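Local coordinates for ectoine dioxygenase (Sphingopyxis alaskensis, PDB 4MHU), which catalyses the iron(II)- and 2-oxoglutarate-dependent hydroxylation of L-ectoine to 5-hydroxyectoine, a compatible solute that helps cells survive osmotic stress, at residues 82-87 with 288-293; 147-152 with 253-258; 153-158 with 194-199; 275-280 with 295-300. One frame throughout, in Å; residues are numbered along the deposited sequence.

Contact 1: residues 82-87 with 288-293; sequences ALDADT and RPWFLA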
# COMPACT_ATOMS: atom_id res chain seq x y z
N ALA A 82 7.81 -17.22 16.35
CA ALA A 82 9.13 -16.71 15.97
C ALA A 82 9.17 -15.18 15.86
O ALA A 82 10.22 -14.62 15.54
CB ALA A 82 9.59 -17.37 14.67
N LEU A 83 8.07 -14.50 16.15
CA LEU A 83 7.97 -13.10 15.76
C LEU A 83 7.52 -12.25 16.88
O LEU A 83 6.99 -12.75 17.85
CB LEU A 83 6.93 -12.96 14.66
CG LEU A 83 7.21 -13.59 13.31
CD1 LEU A 83 6.02 -13.36 12.39
CD2 LEU A 83 8.49 -13.05 12.70
N ASP A 84 7.65 -10.95 16.69
CA ASP A 84 7.28 -10.01 17.71
C ASP A 84 5.77 -9.91 17.87
O ASP A 84 5.08 -9.37 17.01
CB ASP A 84 7.87 -8.65 17.42
CG ASP A 84 7.35 -7.60 18.38
OD1 ASP A 84 6.45 -7.90 19.19
OD2 ASP A 84 7.84 -6.45 18.33
N ALA A 85 5.27 -10.40 19.00
CA ALA A 85 3.84 -10.46 19.28
C ALA A 85 3.07 -9.15 19.06
O ALA A 85 1.89 -9.18 18.78
CB ALA A 85 3.62 -10.94 20.71
N ASP A 86 3.74 -8.02 19.22
CA ASP A 86 3.12 -6.71 18.97
C ASP A 86 2.64 -6.60 17.50
O ASP A 86 1.67 -5.89 17.20
CB ASP A 86 4.11 -5.55 19.28
CG ASP A 86 4.57 -5.48 20.75
OD1 ASP A 86 3.78 -5.87 21.64
OD2 ASP A 86 5.71 -5.03 21.03
N THR A 87 3.33 -7.28 16.59
CA THR A 87 3.08 -7.13 15.16
C THR A 87 2.02 -8.08 14.59
O THR A 87 1.72 -8.00 13.41
CB THR A 87 4.35 -7.39 14.33
OG1 THR A 87 4.68 -8.79 14.36
CG2 THR A 87 5.52 -6.57 14.84
N ARG A 288 0.51 6.59 17.98
CA ARG A 288 0.19 5.37 17.17
C ARG A 288 1.31 4.29 17.09
O ARG A 288 2.40 4.56 16.60
CB ARG A 288 -0.17 5.79 15.74
CG ARG A 288 -1.32 5.00 15.14
CD ARG A 288 -1.44 5.26 13.65
NE ARG A 288 -2.34 4.34 12.97
CZ ARG A 288 -2.27 4.00 11.69
NH1 ARG A 288 -1.33 4.48 10.87
NH2 ARG A 288 -3.16 3.14 11.21
N PRO A 289 1.02 3.04 17.54
CA PRO A 289 2.09 2.03 17.74
C PRO A 289 3.17 1.98 16.66
O PRO A 289 2.87 2.06 15.48
CB PRO A 289 1.32 0.71 17.78
CG PRO A 289 -0.04 1.07 18.28
CD PRO A 289 -0.32 2.47 17.78
N TRP A 290 4.42 1.83 17.11
CA TRP A 290 5.62 1.84 16.26
C TRP A 290 5.56 0.97 15.02
O TRP A 290 6.11 1.35 13.99
CB TRP A 290 6.83 1.41 17.10
CG TRP A 290 6.75 -0.00 17.60
CD1 TRP A 290 6.08 -0.45 18.71
CD2 TRP A 290 7.33 -1.16 16.98
NE1 TRP A 290 6.21 -1.82 18.82
CE2 TRP A 290 6.98 -2.27 17.78
CE3 TRP A 290 8.10 -1.37 15.83
CZ2 TRP A 290 7.40 -3.57 17.46
CZ3 TRP A 290 8.50 -2.66 15.51
CH2 TRP A 290 8.16 -3.74 16.33
N PHE A 291 4.91 -0.18 15.12
CA PHE A 291 4.85 -1.14 13.98
C PHE A 291 3.94 -0.74 12.79
O PHE A 291 4.03 -1.33 11.70
CB PHE A 291 4.48 -2.54 14.46
CG PHE A 291 3.16 -2.64 15.21
CD1 PHE A 291 3.14 -2.79 16.59
CD2 PHE A 291 1.96 -2.67 14.54
CE1 PHE A 291 1.95 -2.93 17.29
CE2 PHE A 291 0.77 -2.81 15.22
CZ PHE A 291 0.76 -2.94 16.60
N LEU A 292 3.08 0.25 13.03
CA LEU A 292 2.24 0.86 12.01
C LEU A 292 2.92 1.97 11.24
O LEU A 292 2.46 2.32 10.17
CB LEU A 292 0.98 1.45 12.63
CG LEU A 292 0.07 0.51 13.40
CD1 LEU A 292 -1.20 1.26 13.74
CD2 LEU A 292 -0.23 -0.71 12.57
N ALA A 293 4.02 2.52 11.77
CA ALA A 293 4.71 3.62 11.09
C ALA A 293 6.07 3.94 11.73
O ALA A 293 6.16 4.17 12.95
CB ALA A 293 3.83 4.86 11.06
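Phe291 lays one face of its ring against the backbone carbonyl of Asp86: the oxygen sits 2.9 Å above the ring plane, displaced from the centre toward the rim. The other face of the same ring carries Pro289 CB, so the phenyl group is held between its own loop and residues 82-87. Trp290 meets the partner segment differently. Its indole offers an edge, and Asp84 OD2 approaches Trp290 CZ2 close to the ring plane, with carboxylate and indole only 25° apart; Asp86 OD2 stands at the same rim, 3.9 Å from Trp290 NE1, its carboxylate turned by 81°. Both acidic groups belong to a tight turn ahead of strand 88-90. Asp84 OD1 accepts a 2.7 Å hydrogen bond from Asp86 N, an Asx turn, and the chain continues into a 3-10 segment at 85-87. With CG anti to the backbone N (chi1 172°), Asp84 projects toward the indole. Thr87 CG2 comes obliquely to the indole, 4.1 Å from Trp290 CH2, and lies 4.2 Å from Phe291 CB, while Thr87 OG1 pairs with Gln106. Phe291 also meets the ring of Phe101 on strand 97-101, and Leu292 O accepts a hydrogen bond from Gln135, an ectoine-binding residue.

Contact 2: residues 147-152 with 253-258; sequences REFYWH and HGSNGN. With FE (Fe (III) ion), chain C.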
# COMPACT_ATOMS: atom_id res chain seq x y z
N ARG A 147 -13.24 -10.87 5.47
CA ARG A 147 -13.89 -9.59 5.69
C ARG A 147 -13.69 -8.61 4.52
O ARG A 147 -12.73 -8.69 3.76
CB ARG A 147 -13.35 -8.93 6.98
CG ARG A 147 -13.37 -9.82 8.23
CD ARG A 147 -14.77 -10.23 8.66
NE ARG A 147 -15.56 -9.05 9.02
CZ ARG A 147 -16.82 -9.07 9.45
NH1 ARG A 147 -17.48 -10.21 9.63
NH2 ARG A 147 -17.40 -7.90 9.73
N GLU A 148 -14.64 -7.69 4.41
CA GLU A 148 -14.48 -6.50 3.60
C GLU A 148 -13.55 -5.53 4.32
O GLU A 148 -13.53 -5.48 5.53
CB GLU A 148 -15.85 -5.85 3.34
CG GLU A 148 -16.46 -5.00 4.46
CD GLU A 148 -16.78 -5.78 5.73
OE1 GLU A 148 -17.18 -6.97 5.62
OE2 GLU A 148 -16.63 -5.21 6.84
N PHE A 149 -12.76 -4.79 3.55
CA PHE A 149 -12.11 -3.59 4.04
C PHE A 149 -12.84 -2.41 3.33
O PHE A 149 -12.94 -2.36 2.12
CB PHE A 149 -10.60 -3.66 3.77
CG PHE A 149 -9.95 -4.89 4.37
CD1 PHE A 149 -9.71 -4.98 5.74
CD2 PHE A 149 -9.65 -6.00 3.57
CE1 PHE A 149 -9.16 -6.13 6.30
CE2 PHE A 149 -9.09 -7.16 4.12
CZ PHE A 149 -8.85 -7.23 5.49
N TYR A 150 -13.40 -1.50 4.11
CA TYR A 150 -14.22 -0.42 3.56
C TYR A 150 -13.35 0.65 2.96
O TYR A 150 -12.20 0.80 3.36
CB TYR A 150 -15.08 0.22 4.67
CG TYR A 150 -16.20 1.12 4.17
CD1 TYR A 150 -17.34 0.59 3.62
CD2 TYR A 150 -16.10 2.52 4.26
CE1 TYR A 150 -18.36 1.40 3.18
CE2 TYR A 150 -17.13 3.34 3.84
CZ TYR A 150 -18.26 2.77 3.31
OH TYR A 150 -19.29 3.56 2.87
N TRP A 151 -13.93 1.42 2.06
CA TRP A 151 -13.25 2.50 1.34
C TRP A 151 -12.53 3.46 2.27
O TRP A 151 -13.12 3.91 3.25
CB TRP A 151 -14.26 3.33 0.54
CG TRP A 151 -15.03 2.59 -0.39
CD1 TRP A 151 -16.31 2.15 -0.22
CD2 TRP A 151 -14.62 2.18 -1.69
NE1 TRP A 151 -16.72 1.47 -1.36
CE2 TRP A 151 -15.69 1.48 -2.27
CE3 TRP A 151 -13.44 2.32 -2.41
CZ2 TRP A 151 -15.62 0.92 -3.55
CZ3 TRP A 151 -13.36 1.77 -3.68
CH2 TRP A 151 -14.44 1.09 -4.24
N HIS A 152 -11.28 3.79 1.94
CA HIS A 152 -10.47 4.73 2.70
C HIS A 152 -9.29 5.23 1.89
O HIS A 152 -8.83 4.56 0.96
CB HIS A 152 -9.91 4.08 3.97
CG HIS A 152 -8.90 3.00 3.72
ND1 HIS A 152 -9.25 1.74 3.25
CD2 HIS A 152 -7.56 2.97 3.91
CE1 HIS A 152 -8.15 0.99 3.15
NE2 HIS A 152 -7.12 1.71 3.54
N HIS A 253 -9.57 3.44 -2.00
CA HIS A 253 -9.68 2.02 -2.30
C HIS A 253 -10.24 1.19 -1.19
O HIS A 253 -10.39 1.63 -0.05
CB HIS A 253 -8.32 1.49 -2.66
CG HIS A 253 -7.38 1.49 -1.52
ND1 HIS A 253 -6.83 2.65 -1.04
CD2 HIS A 253 -6.89 0.49 -0.76
CE1 HIS A 253 -6.05 2.37 -0.01
NE2 HIS A 253 -6.08 1.07 0.18
N GLY A 254 -10.54 -0.06 -1.54
CA GLY A 254 -11.10 -1.03 -0.59
C GLY A 254 -11.46 -2.34 -1.25
O GLY A 254 -11.07 -2.60 -2.34
N SER A 255 -12.21 -3.20 -0.58
CA SER A 255 -12.44 -4.51 -1.13
C SER A 255 -13.65 -5.18 -0.49
O SER A 255 -13.94 -4.96 0.70
CB SER A 255 -11.17 -5.38 -1.01
OG SER A 255 -11.01 -5.95 0.28
N ASN A 256 -14.36 -5.97 -1.29
CA ASN A 256 -15.45 -6.79 -0.76
C ASN A 256 -14.87 -7.94 0.10
O ASN A 256 -13.65 -8.20 0.14
CB ASN A 256 -16.34 -7.32 -1.89
CG ASN A 256 -17.11 -6.22 -2.62
OD1 ASN A 256 -17.10 -6.13 -3.84
ND2 ASN A 256 -17.78 -5.38 -1.87
N GLY A 257 -15.75 -8.61 0.82
CA GLY A 257 -15.41 -9.85 1.46
C GLY A 257 -15.17 -10.92 0.42
O GLY A 257 -15.09 -10.63 -0.78
N ASN A 258 -15.06 -12.15 0.90
CA ASN A 258 -14.78 -13.26 0.05
C ASN A 258 -15.35 -14.56 0.65
O ASN A 258 -14.77 -15.14 1.60
CB ASN A 258 -13.27 -13.36 -0.14
CG ASN A 258 -12.82 -14.70 -0.72
OD1 ASN A 258 -13.56 -15.37 -1.46
ND2 ASN A 258 -11.61 -15.11 -0.37
FE FE C . -5.04 0.47 2.64
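Two antiparallel strands of the iron centre meet here, 149-152 and 253-255, running at 167° to each other and each supplying one histidine ligand. Phe149 and Ser255 form one hydrogen-bonded pair: Ser255 N reaches Phe149 O at 2.9 Å, whereas the return bond is weak and bent. His152 and His253 form the next such pair, with His152 N to His253 O at 3.1 Å. Between these pairs the register slips by one residue, a beta bulge, and Trp151 CA sends a C-H...O contact to His253 O at 3.3 Å. Both histidine side chains project from the same face of the sheet. Their rings are oblique, planes at 49° and centroids 4.5 Å apart. His152 NE2 lies 2.6 Å from the iron. The iron to His253 NE2 distance is 2.7 Å; both are long for iron-nitrogen bonds, though both residues are established ligands. Each imidazole is fixed in rotation through ND1: that of His152 donates to Tyr150 O at 3.1 Å, near the ring plane, and that of His253 bonds to Leu251 O. Nearby, Asn256 O bonds to the 2-oxoglutarate-binding Lys141. With Asp154 as third ligand, this is the two-histidine, one-carboxylate facial triad of cupin-fold 2-oxoglutarate dioxygenases.

Contact 3: residues 153-158 with 194-199; sequences SDFETW and RTYLTC. With FE (Fe (III) ion), chain C.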
# COMPACT_ATOMS: atom_id res chain seq x y z
N SER A 153 -8.79 6.40 2.26
CA SER A 153 -7.52 6.87 1.75
C SER A 153 -6.41 6.72 2.76
O SER A 153 -6.39 7.42 3.77
CB SER A 153 -7.59 8.32 1.36
OG SER A 153 -6.31 8.72 0.92
N ASP A 154 -5.44 5.86 2.47
CA ASP A 154 -4.31 5.69 3.38
C ASP A 154 -3.78 7.03 3.85
O ASP A 154 -3.64 7.24 5.03
CB ASP A 154 -3.21 4.84 2.76
CG ASP A 154 -3.65 3.40 2.51
OD1 ASP A 154 -4.73 3.02 3.02
OD2 ASP A 154 -2.93 2.64 1.81
N PHE A 155 -3.55 7.95 2.94
CA PHE A 155 -2.89 9.20 3.33
C PHE A 155 -3.64 10.00 4.39
O PHE A 155 -3.03 10.63 5.26
CB PHE A 155 -2.71 10.11 2.11
CG PHE A 155 -2.06 11.42 2.45
CD1 PHE A 155 -0.73 11.46 2.84
CD2 PHE A 155 -2.77 12.60 2.41
CE1 PHE A 155 -0.12 12.66 3.16
CE2 PHE A 155 -2.17 13.80 2.72
CZ PHE A 155 -0.84 13.84 3.10
N GLU A 156 -4.96 9.99 4.31
CA GLU A 156 -5.77 10.75 5.27
C GLU A 156 -5.42 10.29 6.67
O GLU A 156 -5.29 11.11 7.57
CB GLU A 156 -7.27 10.61 4.97
CG GLU A 156 -8.17 11.54 5.78
CD GLU A 156 -8.51 11.01 7.16
OE1 GLU A 156 -8.12 9.87 7.48
OE2 GLU A 156 -9.17 11.73 7.94
N THR A 157 -5.25 8.98 6.86
CA THR A 157 -4.81 8.45 8.17
C THR A 157 -3.35 8.73 8.43
O THR A 157 -2.97 9.08 9.54
CB THR A 157 -5.07 6.94 8.30
OG1 THR A 157 -6.47 6.72 8.35
CG2 THR A 157 -4.49 6.38 9.57
N TRP A 158 -2.50 8.56 7.43
CA TRP A 158 -1.06 8.70 7.64
C TRP A 158 -0.77 10.13 8.05
O TRP A 158 0.03 10.36 8.95
CB TRP A 158 -0.27 8.26 6.40
CG TRP A 158 -0.37 6.77 6.13
CD1 TRP A 158 -0.76 5.81 7.03
CD2 TRP A 158 -0.07 6.09 4.92
NE1 TRP A 158 -0.73 4.57 6.44
CE2 TRP A 158 -0.30 4.71 5.14
CE3 TRP A 158 0.35 6.49 3.65
CZ2 TRP A 158 -0.11 3.73 4.16
CZ3 TRP A 158 0.55 5.51 2.65
CH2 TRP A 158 0.31 4.16 2.92
N ARG A 194 -6.38 12.64 -6.89
CA ARG A 194 -6.33 14.12 -7.04
C ARG A 194 -7.33 14.90 -6.23
O ARG A 194 -7.40 16.11 -6.38
CB ARG A 194 -6.57 14.52 -8.48
CG ARG A 194 -5.56 13.92 -9.42
CD ARG A 194 -5.73 14.44 -10.83
NE ARG A 194 -4.51 14.18 -11.57
CZ ARG A 194 -3.37 14.84 -11.39
NH1 ARG A 194 -3.31 15.81 -10.48
NH2 ARG A 194 -2.29 14.53 -12.11
N THR A 195 -8.14 14.23 -5.42
CA THR A 195 -9.07 14.91 -4.50
C THR A 195 -8.73 14.44 -3.14
O THR A 195 -8.58 13.25 -2.93
CB THR A 195 -10.52 14.49 -4.71
OG1 THR A 195 -10.91 14.82 -6.03
CG2 THR A 195 -11.43 15.19 -3.73
N TYR A 196 -8.59 15.36 -2.21
CA TYR A 196 -8.44 14.97 -0.81
C TYR A 196 -9.83 15.07 -0.23
O TYR A 196 -10.41 16.15 -0.22
CB TYR A 196 -7.49 15.92 -0.10
CG TYR A 196 -7.21 15.60 1.32
CD1 TYR A 196 -6.56 14.43 1.67
CD2 TYR A 196 -7.55 16.51 2.33
CE1 TYR A 196 -6.25 14.16 2.99
CE2 TYR A 196 -7.26 16.24 3.66
CZ TYR A 196 -6.60 15.08 3.99
OH TYR A 196 -6.29 14.81 5.32
N LEU A 197 -10.35 13.94 0.21
CA LEU A 197 -11.65 13.88 0.84
C LEU A 197 -11.44 13.93 2.33
O LEU A 197 -10.84 13.03 2.90
CB LEU A 197 -12.34 12.58 0.49
CG LEU A 197 -13.74 12.33 1.02
CD1 LEU A 197 -14.72 13.38 0.50
CD2 LEU A 197 -14.21 10.93 0.65
N THR A 198 -11.91 14.99 2.97
CA THR A 198 -11.80 15.09 4.43
C THR A 198 -12.84 14.21 5.11
O THR A 198 -13.96 14.06 4.60
CB THR A 198 -11.93 16.55 4.89
OG1 THR A 198 -13.19 17.11 4.44
CG2 THR A 198 -10.74 17.38 4.34
N CYS A 199 -12.46 13.62 6.23
CA CYS A 199 -13.40 12.91 7.08
C CYS A 199 -13.88 13.79 8.27
O CYS A 199 -13.13 14.65 8.77
CB CYS A 199 -12.75 11.64 7.60
SG CYS A 199 -12.26 10.47 6.32
FE FE C . -5.04 0.47 2.64
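Tyr196 brings the CE1 side of its ring up to the edge of Phe155, Tyr196 CE1 lying 3.9 Å from Phe155 CD2 and close to the phenyl plane. The two side chains cross at about a right angle. Phe155 CG stands anti to the backbone N (chi1 179°), which carries the ring off the helix toward the strand. The far end of the tyrosine continues past Phe155 to the next helical residue, where Tyr196 OH sits 3.8 Å from Glu156 CG; Glu156 CA also borders the rim of the phenol near its plane. Glu156 bends at chi2 (-84°), and this turn directs the carboxylate past the phenol to Cys199, with Glu156 OE2 at 3.6 Å from Cys199 CB and 3.7 Å from Cys199 SG. The acid is buried, yet both oxygens have partners in the N-terminal region: OE1 forms a salt bridge with Arg16 and OE2 bonds to Ser15, whose hydroxyl also bonds to Cys199 N. The salt bridge would probably offset the cost of burial and favour the charged form. From the same short helix, Asp154 OD1 binds the iron at 2.6 Å, and Trp158 is important for ectoine stabilisation. The helix beginning at Asp154 directly follows strand 149-153; its first turn, 154-158, crosses strand 195-197 at -58°, the two axes approaching to 9.4 Å, while strand 23-25 pairs antiparallel with 195-197.

Contact 4: residues 275-280 with 295-300; sequences SNRLEK and RGEPAA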
# COMPACT_ATOMS: atom_id res chain seq x y z
N SER A 275 12.73 12.70 2.31
CA SER A 275 12.41 14.10 2.57
C SER A 275 10.97 14.30 3.11
O SER A 275 10.63 15.38 3.58
CB SER A 275 12.63 14.91 1.31
OG SER A 275 11.87 14.34 0.27
N ASN A 276 10.12 13.27 3.05
CA ASN A 276 8.75 13.38 3.50
C ASN A 276 8.57 12.70 4.84
O ASN A 276 7.49 12.22 5.14
CB ASN A 276 7.81 12.75 2.46
CG ASN A 276 6.35 13.19 2.62
OD1 ASN A 276 6.04 14.37 2.96
ND2 ASN A 276 5.43 12.24 2.38
N ARG A 277 9.62 12.67 5.66
CA ARG A 277 9.57 12.01 6.97
C ARG A 277 8.45 12.57 7.89
O ARG A 277 7.98 13.69 7.73
CB ARG A 277 10.95 12.02 7.66
CG ARG A 277 11.63 13.38 7.77
CD ARG A 277 13.03 13.27 8.37
NE ARG A 277 13.00 13.07 9.82
CZ ARG A 277 12.88 14.05 10.72
NH1 ARG A 277 12.77 15.32 10.35
NH2 ARG A 277 12.87 13.75 12.02
N LEU A 278 8.03 11.73 8.83
CA LEU A 278 6.92 12.02 9.73
C LEU A 278 7.24 13.14 10.69
O LEU A 278 8.36 13.26 11.18
CB LEU A 278 6.56 10.77 10.55
CG LEU A 278 5.65 9.69 9.93
CD1 LEU A 278 5.49 9.83 8.43
CD2 LEU A 278 6.12 8.28 10.30
N GLU A 279 6.22 13.93 10.97
CA GLU A 279 6.26 14.93 12.01
C GLU A 279 5.29 14.51 13.11
O GLU A 279 4.94 13.33 13.22
CB GLU A 279 5.92 16.31 11.44
CG GLU A 279 6.72 16.61 10.17
CD GLU A 279 7.28 18.01 10.13
OE1 GLU A 279 6.48 18.97 10.19
OE2 GLU A 279 8.52 18.15 10.02
N LYS A 280 4.90 15.45 13.95
CA LYS A 280 3.93 15.17 14.98
C LYS A 280 2.59 15.14 14.26
O LYS A 280 2.37 15.92 13.34
CB LYS A 280 3.98 16.23 16.09
CG LYS A 280 5.40 16.60 16.54
CD LYS A 280 5.44 17.16 17.95
CE LYS A 280 4.68 18.47 18.07
NZ LYS A 280 4.62 18.92 19.48
N ARG A 295 8.14 6.17 12.83
CA ARG A 295 8.08 7.58 13.29
C ARG A 295 9.46 8.24 13.30
O ARG A 295 9.56 9.47 13.19
CB ARG A 295 7.39 7.74 14.66
CG ARG A 295 7.54 6.52 15.56
CD ARG A 295 7.40 6.78 17.05
NE ARG A 295 7.81 5.60 17.83
CZ ARG A 295 8.99 5.42 18.45
NH1 ARG A 295 9.95 6.36 18.45
NH2 ARG A 295 9.21 4.28 19.10
N GLY A 296 10.49 7.41 13.41
CA GLY A 296 11.92 7.79 13.53
C GLY A 296 12.45 9.07 12.79
O GLY A 296 11.70 10.01 12.54
N GLU A 297 13.76 9.10 12.52
CA GLU A 297 14.41 10.06 11.62
C GLU A 297 15.23 9.21 10.67
O GLU A 297 16.43 9.24 10.70
CB GLU A 297 15.31 11.00 12.43
CG GLU A 297 15.93 12.17 11.67
CD GLU A 297 16.52 13.23 12.61
OE1 GLU A 297 16.75 12.92 13.80
OE2 GLU A 297 16.76 14.38 12.16
N PRO A 298 14.56 8.44 9.80
CA PRO A 298 15.11 7.26 9.15
C PRO A 298 15.98 7.58 7.96
O PRO A 298 16.05 8.73 7.55
CB PRO A 298 13.87 6.54 8.67
CG PRO A 298 13.00 7.68 8.22
CD PRO A 298 13.28 8.82 9.18
N ALA A 299 16.57 6.53 7.40
CA ALA A 299 17.60 6.61 6.37
C ALA A 299 17.27 5.81 5.08
O ALA A 299 16.45 4.88 5.07
CB ALA A 299 18.92 6.12 6.94
N ALA A 300 17.96 6.13 3.99
CA ALA A 300 17.60 5.60 2.70
C ALA A 300 17.86 4.13 2.61
O ALA A 300 18.93 3.65 2.96
CB ALA A 300 18.34 6.32 1.59
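Arg277 NH2 is approached by Glu297 OE2 at 3.9 Å, a long salt bridge that rests on charge alone. The oxygen stands 3.9 Å above the guanidinium plane, offset toward the rim, so no N-H points at it; the two flat groups are tilted by 28°. Closer contact comes from the aliphatic part of the acid. Glu297 CG lies 3.5 Å from Arg277 NH2 and 3.6 Å from Arg277 NE, while the carboxylate carbon sits over the same guanidinium. A bend at chi3 of the arginine (-77°) turns its end across the glutamate, whose own chain is extended beyond CG. Pro298 CD packs at the edge of the guanidinium, and it is also 4.2 Å from Arg277 CB. The second anchor is apolar: Leu278 CD2 presses on the backbone of residue 295, at 3.6 Å from Arg295 CA. Arg277 and Glu297 thus make a loose charge contact at the surface, while the buried Leu278 packs on residues 295-300. Both segments are irregular chain following strand 264-273. Leu278 and Pro298 rest on Tyr132 of strand 131-141; Leu278 also touches His134 there, and its side chain is about 6 Å from that of Trp158 on helix 154-162.

Contacts 2 and 3 share the iron, which His152 and His253 of contact 2 and Asp154 of contact 3 bind. Strand 149-153 runs directly into helix 154-162, and the centres of the two contacts lie 16 Å apart. Three of the four segments of contacts 1 and 4 follow strand 264-273; the fourth, 82-87, precedes strand 88-90. Their centres are 18 Å apart, their segments alternate along the sequence, and Ala293 CB touches Leu278 CD2. Contact 1 spans contacts 2 and 3 in sequence, and its Arg288 packs on Thr157 and Trp158. Contact 4 lies across the chain's centre from contact 2. Contacts 1 and 4 thus lie near Gln135 and Trp158, consistent with a place beside the ectoine site.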